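PDB 5ITG: sorbitol dehydrogenase from Gluconobacter oxydans, which probably oxidises D-sorbitol to L-sorbose with a nicotinamide cofactor, as a member of the mannitol dehydrogenase family. Local coordinates for residues L115-P121 and E170-R175; A122-V126 and F269-P274; S400-F404 and V479-P484. Residue numbers count along the deposited sequence, not the author numbering.

From the N terminus, the chain first builds the Rossmann domain, and contacts 1 and 2 both lie there. Their segments alternate along the sequence: 115-121 runs directly into 122-126, 170-175 then closes contact 1, and 269-274 closes contact 2, so the two loops cross. Contact 1 joins helices 111-119 and 164-177, whereas contact 2 ties the start of strand 125-128 to the loop between strands 263-266 and 282-284. They touch, with centres 13 Å apart. Contact 3 follows in series on the opposite side of the chain's centre, its centre 50 Å from that of contact 2; there the C terminus folds back onto helix 400-412 of the helical C-terminal region.

Contact 1 (L115-P121 and E170-R175); sequences LKHLVDP and EALRRR
Two helices, 115-119 and 170-175, cross at -53° with their axes 9.1 Å apart at closest approach, and the CA atoms of Val-119 and Ala-171 stand 5.6 Å from each other. Leu-115, in the mt rotamer, points toward the partner helix: its CD2 lies 4.1 Å from Glu-170 CG and 4.2 Å from Ala-171 CB, while CD1 sits 3.5 Å from Arg-174 NH1, over one face of the guanidinium. That arginine is held by Glu-170 (NE to OE2, 2.8 Å), which also pairs with Arg-173 (NH2 to OE2, 2.8 Å) in a salt-bridge network along the second helix. Leu-118 follows one turn later, its CB only 3.4 Å from Ala-171 CB; the small alanine lets the backbones come near. Val-119 CG1 covers Arg-174 CB at 3.9 Å. Asp-120 has an extended psi of 127°, which turns the chain toward Pro-121, and the m,t,p side chain of Arg-175 reaches across to this turn: NH1 donates to Leu-118 O (2.7 Å) and to Asp-120 O (3.1 Å), both near the guanidinium plane, while its NE binds Lys-181 O. Pro-121 CA stands 4.2 Å from Arg-175 NH2. The pairing joins helices of successive beta-alpha-beta units in a Rossmann fold: helix 111-119 leads into strand 125-128 and helix 164-177 into strand 184-187, with Leu-118 resting on Val-29 and Phe-31 of strand 26-31 and Leu-172 on Ile-217 of helix 211-220.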
ATOM      1  N   LEU A 115     -15.735 -14.653  17.133  1.00 23.53           N
ATOM      2  CA  LEU A 115     -16.851 -13.804  17.532  1.00 25.51           C
ATOM      3  C   LEU A 115     -16.751 -13.345  18.981  1.00 25.41           C
ATOM      4  O   LEU A 115     -17.164 -12.233  19.304  1.00 25.16           O
ATOM      5  CB  LEU A 115     -18.178 -14.529  17.302  1.00 24.58           C
ATOM      6  CG  LEU A 115     -18.685 -14.554  15.854  1.00 24.19           C
ATOM      7  CD1 LEU A 115     -19.938 -15.414  15.768  1.00 27.91           C
ATOM      8  CD2 LEU A 115     -18.982 -13.133  15.382  1.00 24.33           C
ATOM      9  N   LYS A 116     -16.201 -14.194  19.846  1.00 26.22           N
ATOM     10  CA  LYS A 116     -16.043 -13.838  21.252  1.00 27.05           C
ATOM     11  C   LYS A 116     -15.124 -12.626  21.368  1.00 26.51           C
ATOM     12  O   LYS A 116     -15.392 -11.698  22.136  1.00 25.32           O
ATOM     13  CB  LYS A 116     -15.443 -15.002  22.050  1.00 29.69           C
ATOM     14  CG  LYS A 116     -15.341 -14.724  23.542  1.00 33.21           C
ATOM     15  CD  LYS A 116     -14.549 -15.800  24.278  1.00 37.14           C
ATOM     16  CE  LYS A 116     -14.532 -15.539  25.784  1.00 39.15           C
ATOM     17  NZ  LYS A 116     -14.088 -14.143  26.109  1.00 40.99           N
ATOM     18  N   HIS A 117     -14.032 -12.636  20.611  1.00 24.97           N
ATOM     19  CA  HIS A 117     -13.105 -11.513  20.647  1.00 24.73           C
ATOM     20  C   HIS A 117     -13.775 -10.268  20.096  1.00 22.79           C
ATOM     21  O   HIS A 117     -13.660  -9.186  20.667  1.00 22.72           O
ATOM     22  CB  HIS A 117     -11.842 -11.813  19.830  1.00 26.14           C
ATOM     23  CG  HIS A 117     -10.748 -12.458  20.624  1.00 27.06           C
ATOM     24  ND1 HIS A 117     -10.470 -13.805  20.554  1.00 29.17           N
ATOM     25  CD2 HIS A 117      -9.866 -11.936  21.508  1.00 29.10           C
ATOM     26  CE1 HIS A 117      -9.463 -14.088  21.360  1.00 26.61           C
ATOM     27  NE2 HIS A 117      -9.077 -12.971  21.950  1.00 30.19           N
ATOM     28  N   LEU A 118     -14.480 -10.439  18.983  1.00 21.00           N
ATOM     29  CA  LEU A 118     -15.173  -9.347  18.316  1.00 22.09           C
ATOM     30  C   LEU A 118     -16.242  -8.651  19.164  1.00 23.48           C
ATOM     31  O   LEU A 118     -16.492  -7.452  18.988  1.00 22.81           O
ATOM     32  CB  LEU A 118     -15.799  -9.863  17.024  1.00 21.69           C
ATOM     33  CG  LEU A 118     -15.111  -9.559  15.690  1.00 24.51           C
ATOM     34  CD1 LEU A 118     -13.612  -9.392  15.859  1.00 22.41           C
ATOM     35  CD2 LEU A 118     -15.436 -10.672  14.710  1.00 21.52           C
ATOM     36  N   VAL A 119     -16.876  -9.384  20.077  1.00 23.58           N
ATOM     37  CA  VAL A 119     -17.912  -8.775  20.909  1.00 23.75           C
ATOM     38  C   VAL A 119     -17.387  -8.224  22.225  1.00 24.60           C
ATOM     39  O   VAL A 119     -18.096  -7.488  22.909  1.00 25.38           O
ATOM     40  CB  VAL A 119     -19.069  -9.763  21.229  1.00 23.44           C
ATOM     41  CG1 VAL A 119     -19.823 -10.117  19.967  1.00 22.44           C
ATOM     42  CG2 VAL A 119     -18.526 -11.004  21.900  1.00 22.02           C
ATOM     43  N   ASP A 120     -16.149  -8.564  22.575  1.00 25.22           N
ATOM     44  CA  ASP A 120     -15.549  -8.093  23.824  1.00 27.48           C
ATOM     45  C   ASP A 120     -15.463  -6.570  23.846  1.00 28.33           C
ATOM     46  O   ASP A 120     -14.915  -5.955  22.931  1.00 28.90           O
ATOM     47  CB  ASP A 120     -14.152  -8.693  24.005  1.00 28.36           C
ATOM     48  CG  ASP A 120     -13.577  -8.427  25.387  1.00 30.92           C
ATOM     49  OD1 ASP A 120     -13.418  -7.246  25.755  1.00 31.49           O
ATOM     50  OD2 ASP A 120     -13.286  -9.403  26.110  1.00 35.16           O
ATOM     51  N   PRO A 121     -15.995  -5.940  24.908  1.00 29.27           N
ATOM     52  CA  PRO A 121     -15.983  -4.482  25.050  1.00 27.95           C
ATOM     53  C   PRO A 121     -14.598  -3.843  24.949  1.00 26.95           C
ATOM     54  O   PRO A 121     -14.481  -2.672  24.586  1.00 27.38           O
ATOM     55  CB  PRO A 121     -16.628  -4.262  26.421  1.00 29.75           C
ATOM     56  CG  PRO A 121     -17.541  -5.447  26.560  1.00 30.11           C
ATOM     57  CD  PRO A 121     -16.667  -6.570  26.060  1.00 28.58           C
ATOM     58  N   GLU A 170     -22.017  -9.539  12.045  1.00 23.79           N
ATOM     59  CA  GLU A 170     -22.659 -10.344  13.085  1.00 23.71           C
ATOM     60  C   GLU A 170     -22.156  -9.882  14.454  1.00 25.76           C
ATOM     61  O   GLU A 170     -22.922  -9.808  15.417  1.00 23.90           O
ATOM     62  CB  GLU A 170     -22.358 -11.834  12.883  1.00 25.99           C
ATOM     63  CG  GLU A 170     -22.838 -12.743  14.013  1.00 25.81           C
ATOM     64  CD  GLU A 170     -24.359 -12.779  14.183  1.00 28.71           C
ATOM     65  OE1 GLU A 170     -25.092 -12.101  13.427  1.00 28.09           O
ATOM     66  OE2 GLU A 170     -24.824 -13.499  15.089  1.00 28.79           O
ATOM     67  N   ALA A 171     -20.865  -9.565  14.547  1.00 24.10           N
ATOM     68  CA  ALA A 171     -20.312  -9.099  15.816  1.00 22.56           C
ATOM     69  C   ALA A 171     -20.975  -7.779  16.217  1.00 22.76           C
ATOM     70  O   ALA A 171     -21.333  -7.572  17.382  1.00 21.68           O
ATOM     71  CB  ALA A 171     -18.797  -8.917  15.698  1.00 23.81           C
ATOM     72  N   LEU A 172     -21.145  -6.886  15.245  1.00 21.48           N
ATOM     73  CA  LEU A 172     -21.773  -5.599  15.514  1.00 21.66           C
ATOM     74  C   LEU A 172     -23.230  -5.780  15.937  1.00 22.50           C
ATOM     75  O   LEU A 172     -23.721  -5.074  16.817  1.00 21.91           O
ATOM     76  CB  LEU A 172     -21.674  -4.700  14.279  1.00 21.38           C
ATOM     77  CG  LEU A 172     -20.254  -4.172  14.029  1.00 22.13           C
ATOM     78  CD1 LEU A 172     -20.143  -3.557  12.650  1.00 19.85           C
ATOM     79  CD2 LEU A 172     -19.906  -3.155  15.112  1.00 21.69           C
ATOM     80  N   ARG A 173     -23.917  -6.738  15.324  1.00 22.90           N
ATOM     81  CA  ARG A 173     -25.312  -6.995  15.674  1.00 25.45           C
ATOM     82  C   ARG A 173     -25.396  -7.407  17.141  1.00 26.49           C
ATOM     83  O   ARG A 173     -26.176  -6.848  17.920  1.00 27.62           O
ATOM     84  CB  ARG A 173     -25.893  -8.113  14.802  1.00 25.44           C
ATOM     85  CG  ARG A 173     -27.379  -8.371  15.048  1.00 29.57           C
ATOM     86  CD  ARG A 173     -27.878  -9.621  14.340  1.00 33.56           C
ATOM     87  NE  ARG A 173     -27.314 -10.846  14.906  1.00 37.76           N
ATOM     88  CZ  ARG A 173     -27.497 -11.250  16.163  1.00 40.37           C
ATOM     89  NH1 ARG A 173     -28.231 -10.527  17.000  1.00 40.53           N
ATOM     90  NH2 ARG A 173     -26.945 -12.382  16.586  1.00 40.17           N
ATOM     91  N   ARG A 174     -24.575  -8.383  17.518  1.00 26.40           N
ATOM     92  CA  ARG A 174     -24.565  -8.879  18.888  1.00 24.91           C
ATOM     93  C   ARG A 174     -24.217  -7.800  19.901  1.00 25.02           C
ATOM     94  O   ARG A 174     -24.838  -7.721  20.969  1.00 22.10           O
ATOM     95  CB  ARG A 174     -23.598 -10.061  19.012  1.00 26.04           C
ATOM     96  CG  ARG A 174     -24.009 -11.247  18.153  1.00 25.89           C
ATOM     97  CD  ARG A 174     -23.178 -12.477  18.444  1.00 25.37           C
ATOM     98  NE  ARG A 174     -23.522 -13.564  17.537  1.00 24.55           N
ATOM     99  CZ  ARG A 174     -22.975 -14.773  17.576  1.00 24.77           C
ATOM    100  NH1 ARG A 174     -22.053 -15.057  18.487  1.00 23.45           N
ATOM    101  NH2 ARG A 174     -23.350 -15.697  16.698  1.00 26.10           N
ATOM    102  N   ARG A 175     -23.234  -6.965  19.569  1.00 23.78           N
ATOM    103  CA  ARG A 175     -22.831  -5.885  20.461  1.00 23.46           C
ATOM    104  C   ARG A 175     -24.026  -4.948  20.648  1.00 24.28           C
ATOM    105  O   ARG A 175     -24.329  -4.521  21.762  1.00 23.54           O
ATOM    106  CB  ARG A 175     -21.626  -5.121  19.877  1.00 23.64           C
ATOM    107  CG  ARG A 175     -20.331  -5.952  19.809  1.00 24.24           C
ATOM    108  CD  ARG A 175     -19.182  -5.234  19.061  1.00 21.89           C
ATOM    109  NE  ARG A 175     -18.613  -4.120  19.822  1.00 24.05           N
ATOM    110  CZ  ARG A 175     -17.465  -4.164  20.496  1.00 22.76           C
ATOM    111  NH1 ARG A 175     -16.729  -5.268  20.511  1.00 25.16           N
ATOM    112  NH2 ARG A 175     -17.059  -3.101  21.179  1.00 24.71           N
TER

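Contact 2 (A122-V126 and F269-P274)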
ATOM      1  N   ALA A 122     -13.557  -4.605  25.281  1.00 25.80           N
ATOM      2  CA  ALA A 122     -12.186  -4.102  25.221  1.00 26.19           C
ATOM      3  C   ALA A 122     -11.709  -3.964  23.778  1.00 25.32           C
ATOM      4  O   ALA A 122     -10.794  -3.190  23.493  1.00 24.65           O
ATOM      5  CB  ALA A 122     -11.247  -5.026  25.997  1.00 27.49           C
ATOM      6  N   ILE A 123     -12.318  -4.727  22.876  1.00 24.39           N
ATOM      7  CA  ILE A 123     -11.972  -4.655  21.459  1.00 24.24           C
ATOM      8  C   ILE A 123     -12.720  -3.451  20.896  1.00 23.95           C
ATOM      9  O   ILE A 123     -13.939  -3.484  20.733  1.00 24.61           O
ATOM     10  CB  ILE A 123     -12.388  -5.939  20.721  1.00 24.46           C
ATOM     11  CG1 ILE A 123     -11.487  -7.093  21.165  1.00 25.99           C
ATOM     12  CG2 ILE A 123     -12.327  -5.731  19.217  1.00 24.13           C
ATOM     13  CD1 ILE A 123      -9.995  -6.808  21.018  1.00 24.52           C
ATOM     14  N   ARG A 124     -11.981  -2.384  20.621  1.00 22.80           N
ATOM     15  CA  ARG A 124     -12.576  -1.149  20.126  1.00 21.88           C
ATOM     16  C   ARG A 124     -12.253  -0.827  18.667  1.00 20.94           C
ATOM     17  O   ARG A 124     -12.804   0.111  18.082  1.00 20.59           O
ATOM     18  CB  ARG A 124     -12.147  -0.007  21.040  1.00 24.87           C
ATOM     19  CG  ARG A 124     -12.625  -0.195  22.475  1.00 25.31           C
ATOM     20  CD  ARG A 124     -12.109   0.896  23.396  1.00 31.70           C
ATOM     21  NE  ARG A 124     -10.796   0.593  23.952  1.00 35.74           N
ATOM     22  CZ  ARG A 124     -10.052   1.469  24.623  1.00 36.38           C
ATOM     23  NH1 ARG A 124     -10.491   2.708  24.815  1.00 36.53           N
ATOM     24  NH2 ARG A 124      -8.875   1.104  25.108  1.00 36.12           N
ATOM     25  N   ILE A 125     -11.355  -1.610  18.081  1.00 20.34           N
ATOM     26  CA  ILE A 125     -10.979  -1.428  16.687  1.00 18.45           C
ATOM     27  C   ILE A 125     -10.834  -2.770  15.994  1.00 16.28           C
ATOM     28  O   ILE A 125     -10.252  -3.703  16.539  1.00 16.86           O
ATOM     29  CB  ILE A 125      -9.627  -0.695  16.537  1.00 16.66           C
ATOM     30  CG1 ILE A 125      -9.755   0.756  17.015  1.00 17.52           C
ATOM     31  CG2 ILE A 125      -9.181  -0.729  15.070  1.00 17.15           C
ATOM     32  CD1 ILE A 125      -8.421   1.481  17.085  1.00 18.94           C
ATOM     33  N   VAL A 126     -11.370  -2.856  14.788  1.00 16.11           N
ATOM     34  CA  VAL A 126     -11.255  -4.057  13.980  1.00 18.88           C
ATOM     35  C   VAL A 126     -10.537  -3.623  12.702  1.00 15.85           C
ATOM     36  O   VAL A 126     -11.113  -2.933  11.866  1.00 19.72           O
ATOM     37  CB  VAL A 126     -12.643  -4.639  13.630  1.00 18.55           C
ATOM     38  CG1 VAL A 126     -12.483  -5.828  12.697  1.00 21.19           C
ATOM     39  CG2 VAL A 126     -13.364  -5.060  14.906  1.00 18.71           C
ATOM     40  N   PHE A 269     -12.979   7.708  15.179  1.00 20.26           N
ATOM     41  CA  PHE A 269     -13.098   6.448  15.893  1.00 21.97           C
ATOM     42  C   PHE A 269     -14.386   6.384  16.708  1.00 22.64           C
ATOM     43  O   PHE A 269     -14.784   7.357  17.346  1.00 23.17           O
ATOM     44  CB  PHE A 269     -11.855   6.231  16.762  1.00 21.54           C
ATOM     45  CG  PHE A 269     -10.623   5.900  15.957  1.00 20.14           C
ATOM     46  CD1 PHE A 269     -10.001   6.877  15.179  1.00 18.79           C
ATOM     47  CD2 PHE A 269     -10.156   4.589  15.880  1.00 18.30           C
ATOM     48  CE1 PHE A 269      -8.936   6.543  14.329  1.00 18.41           C
ATOM     49  CE2 PHE A 269      -9.098   4.250  15.035  1.00 19.05           C
ATOM     50  CZ  PHE A 269      -8.489   5.228  14.259  1.00 17.25           C
ATOM     51  N   ALA A 270     -15.040   5.230  16.656  1.00 22.61           N
ATOM     52  CA  ALA A 270     -16.311   5.019  17.343  1.00 24.88           C
ATOM     53  C   ALA A 270     -16.205   4.894  18.853  1.00 25.16           C
ATOM     54  O   ALA A 270     -17.076   5.374  19.584  1.00 27.28           O
ATOM     55  CB  ALA A 270     -17.002   3.780  16.776  1.00 23.66           C
ATOM     56  N   ASP A 271     -15.147   4.254  19.328  1.00 24.99           N
ATOM     57  CA  ASP A 271     -15.000   4.054  20.756  1.00 27.05           C
ATOM     58  C   ASP A 271     -13.552   4.090  21.230  1.00 27.53           C
ATOM     59  O   ASP A 271     -13.064   3.131  21.828  1.00 27.15           O
ATOM     60  CB  ASP A 271     -15.660   2.724  21.136  1.00 29.43           C
ATOM     61  CG  ASP A 271     -15.778   2.533  22.631  1.00 31.86           C
ATOM     62  OD1 ASP A 271     -15.841   3.549  23.355  1.00 32.23           O
ATOM     63  OD2 ASP A 271     -15.825   1.367  23.074  1.00 32.46           O
ATOM     64  N   GLY A 272     -12.872   5.203  20.957  1.00 27.32           N
ATOM     65  CA  GLY A 272     -11.493   5.351  21.385  1.00 25.01           C
ATOM     66  C   GLY A 272     -10.451   4.765  20.450  1.00 24.82           C
ATOM     67  O   GLY A 272     -10.761   3.974  19.558  1.00 23.15           O
ATOM     68  N   ARG A 273      -9.201   5.159  20.671  1.00 25.04           N
ATOM     69  CA  ARG A 273      -8.085   4.690  19.860  1.00 25.22           C
ATOM     70  C   ARG A 273      -6.776   4.881  20.609  1.00 25.24           C
ATOM     71  O   ARG A 273      -6.699   5.672  21.553  1.00 24.72           O
ATOM     72  CB  ARG A 273      -8.003   5.479  18.553  1.00 24.09           C
ATOM     73  CG  ARG A 273      -7.663   6.959  18.748  1.00 24.38           C
ATOM     74  CD  ARG A 273      -7.236   7.600  17.434  1.00 22.66           C
ATOM     75  NE  ARG A 273      -7.072   9.056  17.505  1.00 21.23           N
ATOM     76  CZ  ARG A 273      -6.045   9.681  18.074  1.00 21.55           C
ATOM     77  NH1 ARG A 273      -5.063   8.989  18.639  1.00 21.67           N
ATOM     78  NH2 ARG A 273      -5.992  11.011  18.055  1.00 22.98           N
ATOM     79  N   PRO A 274      -5.728   4.152  20.200  1.00 25.22           N
ATOM     80  CA  PRO A 274      -4.419   4.267  20.847  1.00 25.32           C
ATOM     81  C   PRO A 274      -3.861   5.665  20.565  1.00 25.87           C
ATOM     82  O   PRO A 274      -4.328   6.352  19.654  1.00 25.30           O
ATOM     83  CB  PRO A 274      -3.588   3.192  20.152  1.00 26.44           C
ATOM     84  CG  PRO A 274      -4.604   2.211  19.649  1.00 27.53           C
ATOM     85  CD  PRO A 274      -5.729   3.083  19.188  1.00 25.18           C
TER
HETATM   86  O   HOH W   1     -12.818   2.985  18.289  1.00 22.05           O
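Arg-124 loses the most surface here, followed by Ile-125 and Asp-271. The first and last of these face each other where the backbones come nearest, their CA atoms 5.8 Å apart. The aliphatic part of the arginine lies along Asp-271, CG being 3.6 Å from OD2, while the charge of the aspartate is met through OD1 by Lys-181. The backbones are joined by a water that donates to Arg-124 O (2.9 Å) and Gly-272 O (2.6 Å) and accepts from Asp-271 N (2.8 Å), filling the gap between the strand entrance and the turn. Gly-272 lacks a side chain for good reason: at phi 85° and psi 165° a CB would press on Asp-271 O and also clash with Arg-124 NH1, 3.0 Å away. Ile-125 opens strand 125-128, with Arg-124 just before it, and the strand runs parallel to strands 26-31 and 184-187 in the Rossmann sheet. The contact is therefore at the N-terminal end of that strand, the end opposite the one where Rossmann folds bind their dinucleotide. Ile-125, with an mt side chain, sends CD1 against the side chains of Phe-269 and Pro-274, 3.5 Å from Phe-269 CE2 and 3.8 Å from Pro-274 CD. Phe-269 also leans on Thr-184 and Met-186 of strand 184-187, and Pro-274 on Trp-55, a tryptophan that Arg-124 touches as well.

Contact 3 (S400-F404 and V479-P484); sequences SRIAF and VKAAIP
After helix 461-477 the last residues of the chain make a compact turn and end against the first turn of helix 400-412. Val-479, Lys-480 and Ala-481 keep helical phi/psi, and two i to i+3 bonds shape the turn: Ala-482 N to Val-479 O (2.9 Å) and Ile-483 N to Lys-480 O (3.2 Å). The main receiver is Phe-404, whose chi1 near 172° (t) and chi2 of 75° carry its ring out to the tail. Val-479 comes first, its CG2 3.5 Å from Phe-404 CZ, at the ring edge. Ala-482 follows, with O 3.5 Å from Phe-404 CD1 and CB 4.1 Å from CE1. Ile-483, in the mt rotamer, places its CA over one face of the ring, 6.6 Å from Phe-404 CA, and CG1 3.6 Å from CZ; its psi of 124° straightens the chain into Pro-484. That proline, the C-terminal residue, lays its ring on the start of the helix: CD is 3.9 Å from Phe-404 CB, CG is 3.5 Å from Ser-400 O and 3.8 Å from Arg-401 N, and CB is 4.0 Å from Arg-401 CG. The CA of Pro-484 stands 6.0 Å from that of Arg-401. Mainly apolar side chains thus pack the C-terminal tail onto this helix of the C-terminal region. Around it, helix 324-338 holds Arg-401 through Asp-337, Pro-308 of helix 288-312 backs both Phe-404 and Val-479, and Ala-482 rests on Ile-474 of helix 461-477.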
ATOM      1  N   SER A 400       8.152  21.373 -21.036  1.00 17.44           N
ATOM      2  CA  SER A 400       9.349  20.612 -21.383  1.00 19.80           C
ATOM      3  C   SER A 400       9.528  19.263 -20.703  1.00 18.19           C
ATOM      4  O   SER A 400       9.638  18.245 -21.381  1.00 19.01           O
ATOM      5  CB  SER A 400      10.599  21.462 -21.133  1.00 20.87           C
ATOM      6  OG  SER A 400      10.601  22.593 -21.985  1.00 29.76           O
ATOM      7  N   ARG A 401       9.567  19.246 -19.370  1.00 19.40           N
ATOM      8  CA  ARG A 401       9.763  17.997 -18.633  1.00 19.53           C
ATOM      9  C   ARG A 401       8.545  17.085 -18.691  1.00 18.57           C
ATOM     10  O   ARG A 401       8.675  15.859 -18.695  1.00 18.03           O
ATOM     11  CB  ARG A 401      10.126  18.290 -17.176  1.00 20.54           C
ATOM     12  CG  ARG A 401      11.483  18.976 -17.006  1.00 26.53           C
ATOM     13  CD  ARG A 401      11.588  19.623 -15.633  1.00 26.70           C
ATOM     14  NE  ARG A 401      10.542  20.627 -15.449  1.00 25.84           N
ATOM     15  CZ  ARG A 401      10.594  21.869 -15.923  1.00 28.39           C
ATOM     16  NH1 ARG A 401      11.654  22.278 -16.608  1.00 30.75           N
ATOM     17  NH2 ARG A 401       9.577  22.697 -15.734  1.00 26.83           N
ATOM     18  N   ILE A 402       7.362  17.686 -18.730  1.00 18.02           N
ATOM     19  CA  ILE A 402       6.129  16.921 -18.812  1.00 17.25           C
ATOM     20  C   ILE A 402       6.111  16.190 -20.157  1.00 16.78           C
ATOM     21  O   ILE A 402       5.750  15.005 -20.235  1.00 15.49           O
ATOM     22  CB  ILE A 402       4.901  17.864 -18.670  1.00 18.90           C
ATOM     23  CG1 ILE A 402       4.782  18.306 -17.204  1.00 19.29           C
ATOM     24  CG2 ILE A 402       3.615  17.159 -19.126  1.00 18.04           C
ATOM     25  CD1 ILE A 402       3.804  19.431 -16.966  1.00 22.37           C
ATOM     26  N   ALA A 403       6.528  16.888 -21.207  1.00 15.16           N
ATOM     27  CA  ALA A 403       6.559  16.291 -22.542  1.00 16.93           C
ATOM     28  C   ALA A 403       7.614  15.195 -22.616  1.00 15.61           C
ATOM     29  O   ALA A 403       7.439  14.196 -23.318  1.00 18.73           O
ATOM     30  CB  ALA A 403       6.834  17.362 -23.589  1.00 17.80           C
ATOM     31  N   PHE A 404       8.713  15.385 -21.891  1.00 15.26           N
ATOM     32  CA  PHE A 404       9.786  14.398 -21.866  1.00 16.15           C
ATOM     33  C   PHE A 404       9.282  13.091 -21.253  1.00 16.51           C
ATOM     34  O   PHE A 404       9.601  11.998 -21.730  1.00 17.08           O
ATOM     35  CB  PHE A 404      10.980  14.912 -21.052  1.00 14.27           C
ATOM     36  CG  PHE A 404      12.038  13.871 -20.823  1.00 14.52           C
ATOM     37  CD1 PHE A 404      12.896  13.495 -21.852  1.00 17.16           C
ATOM     38  CD2 PHE A 404      12.117  13.201 -19.605  1.00 14.90           C
ATOM     39  CE1 PHE A 404      13.816  12.459 -21.676  1.00 17.48           C
ATOM     40  CE2 PHE A 404      13.029  12.164 -19.417  1.00 14.42           C
ATOM     41  CZ  PHE A 404      13.880  11.791 -20.459  1.00 16.45           C
ATOM     42  N   VAL A 479      17.752   8.664 -25.223  1.00 23.26           N
ATOM     43  CA  VAL A 479      16.937   9.389 -24.252  1.00 22.05           C
ATOM     44  C   VAL A 479      17.598  10.547 -23.498  1.00 20.48           C
ATOM     45  O   VAL A 479      17.000  11.606 -23.354  1.00 19.14           O
ATOM     46  CB  VAL A 479      16.294   8.421 -23.233  1.00 23.17           C
ATOM     47  CG1 VAL A 479      17.361   7.744 -22.391  1.00 23.25           C
ATOM     48  CG2 VAL A 479      15.302   9.180 -22.364  1.00 21.65           C
ATOM     49  N   LYS A 480      18.826  10.375 -23.024  1.00 21.20           N
ATOM     50  CA  LYS A 480      19.459  11.461 -22.283  1.00 20.48           C
ATOM     51  C   LYS A 480      19.587  12.746 -23.087  1.00 20.57           C
ATOM     52  O   LYS A 480      19.540  13.842 -22.531  1.00 19.22           O
ATOM     53  CB  LYS A 480      20.826  11.031 -21.758  1.00 19.78           C
ATOM     54  CG  LYS A 480      20.746   9.948 -20.706  1.00 18.43           C
ATOM     55  CD  LYS A 480      22.104   9.682 -20.093  1.00 18.81           C
ATOM     56  CE  LYS A 480      21.983   8.772 -18.881  1.00 18.13           C
ATOM     57  NZ  LYS A 480      23.304   8.664 -18.213  1.00 17.27           N
ATOM     58  N   ALA A 481      19.730  12.612 -24.401  1.00 20.28           N
ATOM     59  CA  ALA A 481      19.857  13.771 -25.272  1.00 20.91           C
ATOM     60  C   ALA A 481      18.576  14.612 -25.289  1.00 20.39           C
ATOM     61  O   ALA A 481      18.606  15.791 -25.632  1.00 21.39           O
ATOM     62  CB  ALA A 481      20.197  13.318 -26.687  1.00 20.93           C
ATOM     63  N   ALA A 482      17.456  14.009 -24.902  1.00 20.12           N
ATOM     64  CA  ALA A 482      16.173  14.704 -24.910  1.00 18.83           C
ATOM     65  C   ALA A 482      15.767  15.330 -23.573  1.00 19.87           C
ATOM     66  O   ALA A 482      14.742  16.007 -23.490  1.00 19.00           O
ATOM     67  CB  ALA A 482      15.076  13.748 -25.393  1.00 19.84           C
ATOM     68  N   ILE A 483      16.568  15.107 -22.538  1.00 18.04           N
ATOM     69  CA  ILE A 483      16.282  15.650 -21.215  1.00 18.88           C
ATOM     70  C   ILE A 483      16.400  17.174 -21.196  1.00 20.31           C
ATOM     71  O   ILE A 483      17.440  17.725 -21.554  1.00 21.56           O
ATOM     72  CB  ILE A 483      17.257  15.084 -20.156  1.00 18.33           C
ATOM     73  CG1 ILE A 483      17.019  13.586 -19.978  1.00 16.66           C
ATOM     74  CG2 ILE A 483      17.101  15.858 -18.831  1.00 18.60           C
ATOM     75  CD1 ILE A 483      17.973  12.919 -19.002  1.00 20.15           C
ATOM     76  N   PRO A 484      15.330  17.870 -20.772  1.00 21.57           N
ATOM     77  CA  PRO A 484      15.290  19.335 -20.693  1.00 24.19           C
ATOM     78  C   PRO A 484      16.379  19.898 -19.772  1.00 26.08           C
ATOM     79  O   PRO A 484      17.044  20.880 -20.171  1.00 27.15           O
ATOM     80  CB  PRO A 484      13.883  19.616 -20.156  1.00 24.70           C
ATOM     81  CG  PRO A 484      13.077  18.471 -20.688  1.00 22.85           C
ATOM     82  CD  PRO A 484      14.011  17.297 -20.435  1.00 22.72           C
ATOM     83  OXT PRO A 484      16.547  19.359 -18.656  1.00 25.16           O
TER